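Long-range contacts in sporozoite-specific SAG protein (Toxoplasma gondii, PDB 2WNK), which is a SAG2-related surface antigen of the sporozoite stage, probably displayed on the parasite membrane and, as in related SRS proteins, possibly involved in attachment to host cells: residues F15-A20 and L84-L89; E93-F98 and H124-A129. All blocks are in the same frame, centred on the assembly; numbering follows the deposited sequence.

Contact 1 of 2, residues F15-A20 and L84-L89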
loop_
_atom_site.group_PDB
_atom_site.type_symbol
_atom_site.label_atom_id
_atom_site.label_comp_id
_atom_site.label_asym_id
_atom_site.label_seq_id
_atom_site.Cartn_x
_atom_site.Cartn_y
_atom_site.Cartn_z
ATOM N N PHE A 15 -5.872 11.114 4.407
ATOM C CA PHE A 15 -5.115 9.882 4.534
ATOM C C PHE A 15 -4.768 9.375 3.159
ATOM O O PHE A 15 -5.404 9.750 2.175
ATOM C CB PHE A 15 -5.941 8.809 5.234
ATOM C CG PHE A 15 -6.471 9.209 6.547
ATOM C CD1 PHE A 15 -5.800 8.889 7.730
ATOM C CD2 PHE A 15 -7.692 9.872 6.628
ATOM C CE1 PHE A 15 -6.337 9.238 8.951
ATOM C CE2 PHE A 15 -8.221 10.228 7.865
ATOM C CZ PHE A 15 -7.550 9.921 9.020
ATOM N N THR A 16 -3.774 8.496 3.098
ATOM C CA THR A 16 -3.404 7.873 1.843
ATOM C C THR A 16 -3.315 6.356 2.039
ATOM O O THR A 16 -2.746 5.881 3.036
ATOM C CB THR A 16 -2.053 8.400 1.351
ATOM O OG1 THR A 16 -2.101 9.829 1.231
ATOM C CG2 THR A 16 -1.703 7.795 0.004
ATOM N N VAL A 17 -3.884 5.607 1.107
ATOM C CA VAL A 17 -3.781 4.156 1.124
ATOM C C VAL A 17 -2.720 3.762 0.098
ATOM O O VAL A 17 -2.867 4.017 -1.091
ATOM C CB VAL A 17 -5.127 3.463 0.805
ATOM C CG1 VAL A 17 -4.936 1.940 0.713
ATOM C CG2 VAL A 17 -6.189 3.793 1.898
ATOM N N GLU A 18 -1.662 3.115 0.569
ATOM C CA GLU A 18 -0.485 2.847 -0.262
ATOM C C GLU A 18 -0.366 1.386 -0.710
ATOM O O GLU A 18 0.311 1.072 -1.699
ATOM C CB GLU A 18 0.765 3.231 0.526
ATOM C CG GLU A 18 0.663 4.590 1.197
ATOM C CD GLU A 18 1.495 5.640 0.499
ATOM O OE1 GLU A 18 1.913 6.609 1.184
ATOM O OE2 GLU A 18 1.751 5.480 -0.719
ATOM N N LYS A 19 -1.027 0.494 0.016
ATOM C CA LYS A 19 -0.827 -0.939 -0.174
ATOM C C LYS A 19 -2.132 -1.699 -0.111
ATOM O O LYS A 19 -3.011 -1.339 0.674
ATOM C CB LYS A 19 0.018 -1.462 0.957
ATOM C CG LYS A 19 1.424 -1.550 0.692
ATOM C CD LYS A 19 1.888 -2.622 1.607
ATOM C CE LYS A 19 3.345 -2.772 1.581
ATOM N NZ LYS A 19 3.711 -3.968 2.369
ATOM N N ALA A 20 -2.249 -2.745 -0.921
ATOM C CA ALA A 20 -3.416 -3.611 -0.853
ATOM C C ALA A 20 -3.489 -4.217 0.542
ATOM O O ALA A 20 -2.482 -4.722 1.055
ATOM C CB ALA A 20 -3.333 -4.705 -1.911
ATOM N N LEU A 84 -11.838 1.957 6.928
ATOM C CA LEU A 84 -11.935 1.705 5.514
ATOM C C LEU A 84 -10.821 0.730 5.199
ATOM O O LEU A 84 -9.641 1.033 5.425
ATOM C CB LEU A 84 -11.726 2.985 4.692
ATOM C CG LEU A 84 -11.733 2.670 3.185
ATOM C CD1 LEU A 84 -13.189 2.482 2.714
ATOM C CD2 LEU A 84 -10.979 3.763 2.344
ATOM N N THR A 85 -11.206 -0.444 4.700
ATOM C CA THR A 85 -10.252 -1.444 4.275
ATOM C C THR A 85 -10.223 -1.510 2.770
ATOM O O THR A 85 -11.272 -1.580 2.137
ATOM C CB THR A 85 -10.669 -2.816 4.790
ATOM O OG1 THR A 85 -10.623 -2.797 6.215
ATOM C CG2 THR A 85 -9.697 -3.898 4.287
ATOM N N VAL A 86 -9.026 -1.450 2.186
ATOM C CA VAL A 86 -8.876 -1.546 0.739
ATOM C C VAL A 86 -8.119 -2.831 0.391
ATOM O O VAL A 86 -6.886 -2.877 0.470
ATOM C CB VAL A 86 -8.146 -0.330 0.160
ATOM C CG1 VAL A 86 -8.094 -0.434 -1.351
ATOM C CG2 VAL A 86 -8.864 0.964 0.579
ATOM N N ASP A 87 -8.884 -3.847 -0.004
ATOM C CA ASP A 87 -8.409 -5.219 -0.200
ATOM C C ASP A 87 -7.536 -5.323 -1.460
ATOM O O ASP A 87 -6.539 -6.046 -1.480
ATOM C CB ASP A 87 -9.613 -6.194 -0.295
ATOM C CG ASP A 87 -10.409 -6.309 1.026
ATOM O OD1 ASP A 87 -9.789 -6.534 2.076
ATOM O OD2 ASP A 87 -11.658 -6.161 1.020
ATOM N N ALA A 88 -7.920 -4.612 -2.518
ATOM C CA ALA A 88 -7.114 -4.563 -3.737
ATOM C C ALA A 88 -7.051 -3.120 -4.196
ATOM O O ALA A 88 -8.060 -2.408 -4.112
ATOM C CB ALA A 88 -7.717 -5.455 -4.834
ATOM N N LEU A 89 -5.873 -2.657 -4.619
ATOM C CA LEU A 89 -5.735 -1.264 -5.078
ATOM C C LEU A 89 -6.313 -1.097 -6.479
ATOM O O LEU A 89 -6.262 -2.015 -7.292
ATOM C CB LEU A 89 -4.279 -0.771 -5.033
ATOM C CG LEU A 89 -3.573 -0.743 -3.672
ATOM C CD1 LEU A 89 -2.144 -0.268 -3.791
ATOM C CD2 LEU A 89 -4.333 0.194 -2.770
#
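Ala-20 and Ala-88 mark the closest backbone approach of segments 15-20 and 84-89, with their CA atoms 4.8 Å apart; the two segments belong to different sheets and share no hydrogen bond. Val-17 and Val-86 both point across the gap, and their side chains cross obliquely. In Val-17, CG1 stands anti to the backbone N (chi1 175°) and touches two residues at once. It rests on Val-86 CB at 4.0 Å and meets Leu-89 CD2 at 3.9 Å, while Val-17 CG2 approaches the other valine through Val-86 CG2. This is sheet-on-sheet packing in the beta sandwich of the first SRS domain: strand 12-17 edges one sheet, strand 80-86 is the middle strand of the other, and Val-24 and Ile-125 also border Val-17. Leu-89 closes the end of this apolar layer by lying against the backbone of the turn after strand 12-17. Its CD1 reaches Glu-18 O at 3.5 Å, its CG lies 3.7 Å from Ala-20 N, and CD2, the methyl that meets Val-17, also lies against Lys-19 C. Ala-20 CB sits 3.5 Å from Asp-87 O, a plain van der Waals contact between two solvent-exposed residues. The polar ends on this turn are engaged elsewhere: Glu-18 OE2 forms a salt bridge with Lys-128, and Lys-19 NZ donates to Cys-158 O in the second SRS domain, linking the turn to the other half of the molecule.

Contact 2 of 2, residues E93-F98 and H124-A129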
loop_
_atom_site.group_PDB
_atom_site.type_symbol
_atom_site.label_atom_id
_atom_site.label_comp_id
_atom_site.label_asym_id
_atom_site.label_seq_id
_atom_site.Cartn_x
_atom_site.Cartn_y
_atom_site.Cartn_z
ATOM N N GLU A 93 -4.991 5.702 -9.524
ATOM C CA GLU A 93 -5.099 6.461 -8.279
ATOM C C GLU A 93 -6.411 7.227 -8.246
ATOM O O GLU A 93 -6.801 7.864 -9.249
ATOM C CB GLU A 93 -3.933 7.445 -8.215
ATOM C CG GLU A 93 -4.087 8.589 -7.271
ATOM C CD GLU A 93 -2.781 9.299 -7.004
ATOM O OE1 GLU A 93 -1.744 8.617 -6.916
ATOM O OE2 GLU A 93 -2.777 10.543 -6.883
ATOM N N THR A 94 -7.093 7.188 -7.107
ATOM C CA THR A 94 -8.305 7.967 -7.005
ATOM C C THR A 94 -8.566 8.413 -5.583
ATOM O O THR A 94 -7.817 8.071 -4.640
ATOM C CB THR A 94 -9.479 7.177 -7.563
ATOM O OG1 THR A 94 -10.620 8.049 -7.680
ATOM C CG2 THR A 94 -9.747 5.985 -6.698
ATOM N N SER A 95 -9.630 9.190 -5.430
ATOM C CA SER A 95 -9.927 9.808 -4.146
ATOM C C SER A 95 -11.366 9.500 -3.746
ATOM O O SER A 95 -12.286 9.563 -4.570
ATOM C CB SER A 95 -9.767 11.324 -4.225
ATOM O OG SER A 95 -8.405 11.719 -4.214
ATOM N N VAL A 96 -11.571 9.167 -2.478
ATOM C CA VAL A 96 -12.903 9.166 -1.912
ATOM C C VAL A 96 -12.993 10.180 -0.756
ATOM O O VAL A 96 -11.994 10.518 -0.139
ATOM C CB VAL A 96 -13.402 7.774 -1.460
ATOM C CG1 VAL A 96 -13.434 6.801 -2.685
ATOM C CG2 VAL A 96 -12.532 7.185 -0.361
ATOM N N PHE A 97 -14.202 10.610 -0.462
ATOM C CA PHE A 97 -14.438 11.651 0.544
ATOM C C PHE A 97 -15.574 11.284 1.439
ATOM O O PHE A 97 -16.536 10.586 1.030
ATOM C CB PHE A 97 -14.806 12.987 -0.145
ATOM C CG PHE A 97 -13.760 13.515 -1.064
ATOM C CD1 PHE A 97 -12.793 14.368 -0.571
ATOM C CD2 PHE A 97 -13.725 13.140 -2.407
ATOM C CE1 PHE A 97 -11.822 14.883 -1.415
ATOM C CE2 PHE A 97 -12.762 13.659 -3.254
ATOM C CZ PHE A 97 -11.819 14.517 -2.761
ATOM N N PHE A 98 -15.492 11.785 2.691
ATOM C CA PHE A 98 -16.638 11.776 3.572
ATOM C C PHE A 98 -16.783 13.121 4.262
ATOM O O PHE A 98 -15.823 13.928 4.273
ATOM C CB PHE A 98 -16.432 10.715 4.676
ATOM C CG PHE A 98 -16.182 9.337 4.119
ATOM C CD1 PHE A 98 -17.258 8.548 3.704
ATOM C CD2 PHE A 98 -14.881 8.861 3.968
ATOM C CE1 PHE A 98 -17.077 7.275 3.181
ATOM C CE2 PHE A 98 -14.672 7.587 3.427
ATOM C CZ PHE A 98 -15.775 6.799 3.030
ATOM N N HIS A 124 -10.613 13.110 3.468
ATOM C CA HIS A 124 -10.202 12.821 2.106
ATOM C C HIS A 124 -9.272 11.607 2.168
ATOM O O HIS A 124 -8.243 11.659 2.865
ATOM C CB HIS A 124 -9.442 13.991 1.540
ATOM C CG HIS A 124 -8.821 13.701 0.212
ATOM N ND1 HIS A 124 -7.552 14.118 -0.116
ATOM C CD2 HIS A 124 -9.269 12.985 -0.849
ATOM C CE1 HIS A 124 -7.253 13.700 -1.334
ATOM N NE2 HIS A 124 -8.278 13.012 -1.802
ATOM N N ILE A 125 -9.632 10.542 1.462
ATOM C CA ILE A 125 -8.767 9.364 1.409
ATOM C C ILE A 125 -8.269 9.215 -0.020
ATOM O O ILE A 125 -9.077 9.033 -0.948
ATOM C CB ILE A 125 -9.468 8.086 1.875
ATOM C CG1 ILE A 125 -9.984 8.254 3.321
ATOM C CG2 ILE A 125 -8.486 6.912 1.738
ATOM C CD1 ILE A 125 -10.970 7.160 3.789
ATOM N N LEU A 126 -6.955 9.347 -0.180
ATOM C CA LEU A 126 -6.281 9.149 -1.469
ATOM C C LEU A 126 -5.835 7.685 -1.582
ATOM O O LEU A 126 -5.097 7.192 -0.738
ATOM C CB LEU A 126 -5.067 10.067 -1.582
ATOM C CG LEU A 126 -4.366 9.907 -2.945
ATOM C CD1 LEU A 126 -5.280 10.306 -4.069
ATOM C CD2 LEU A 126 -3.026 10.636 -3.037
ATOM N N VAL A 127 -6.299 6.990 -2.608
ATOM C CA VAL A 127 -5.947 5.590 -2.773
ATOM C C VAL A 127 -4.998 5.470 -3.980
ATOM O O VAL A 127 -5.336 5.864 -5.101
ATOM C CB VAL A 127 -7.195 4.729 -2.963
ATOM C CG1 VAL A 127 -6.812 3.267 -3.096
ATOM C CG2 VAL A 127 -8.163 4.914 -1.773
ATOM N N LYS A 128 -3.799 4.957 -3.739
ATOM C CA LYS A 128 -2.783 4.890 -4.803
ATOM C C LYS A 128 -3.083 3.753 -5.770
ATOM O O LYS A 128 -3.816 2.813 -5.414
ATOM C CB LYS A 128 -1.396 4.677 -4.191
ATOM C CG LYS A 128 -0.938 5.805 -3.265
ATOM C CD LYS A 128 -0.229 6.878 -4.069
ATOM C CE LYS A 128 0.162 8.095 -3.241
ATOM N NZ LYS A 128 1.443 7.864 -2.513
ATOM N N ALA A 129 -2.534 3.830 -6.989
ATOM C CA ALA A 129 -2.789 2.802 -7.988
ATOM C C ALA A 129 -1.985 1.541 -7.629
ATOM O O ALA A 129 -0.942 1.639 -7.003
ATOM C CB ALA A 129 -2.415 3.287 -9.394
HETATM O O HOH W 1 -0.696 6.259 -7.651
#
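With His-124 CG anti to its backbone N (chi1 172°) and Ser-95 OG anti to its carbonyl carbon (chi1 -76°), the two side chains start out on the same face of the sheet and meet diagonally, since Ser-95 pairs in register with Leu-126 and His-124 with Phe-97. Ser-95 OG and His-124 NE2 share a hydrogen bond of 2.7 Å, the hydroxyl near the imidazole plane at its edge. The Phe-97 ring lies beside the imidazole with planes 16° apart but slid, so overlap is slight; Phe-97 CE1 comes 3.2 Å from His-124 CD2. Leu-126 CD1 fits 3.4 Å from both Thr-94 O and Ser-95 OG, and Glu-93 extends across that leucine. A water links Glu-93 OE1, 2.7 Å away, to Ala-129 N. The backbones form a regular antiparallel ladder: Thr-94 with Val-127 and Val-96 with Ile-125 are hydrogen-bonded pairs. On the face carrying Val-96 and Ile-125, both buried, Val-96 CG2 packs on Ile-125 CB; Ile-125 CD1 also touches the edge of the Phe-98 ring at CE2, 3.7 Å away. Strand 121-127 lies between strand 94-101 and the parallel strand 12-17, with Val-47 of strand 46-48 against Val-96 and Phe-98.

From the N terminus, strand 12-17 runs into the turn that reaches segment 84-89, so contact 1 closes a loop containing strands 22-28 through 66-72. A short linker then leads into strand 94-101, and contact 2 closes a second loop when the chain returns as strand 121-127. The two closures follow in series, neither nested nor crossed. They join at strands 12-17 and 121-127, parallel neighbours in one sheet: Val-17 N and Leu-126 O lie 2.7 Å apart, a probable hydrogen bond. Contact 2 supplies one pairing within that sheet, while contact 1 packs its edge strand against the three-stranded sheet.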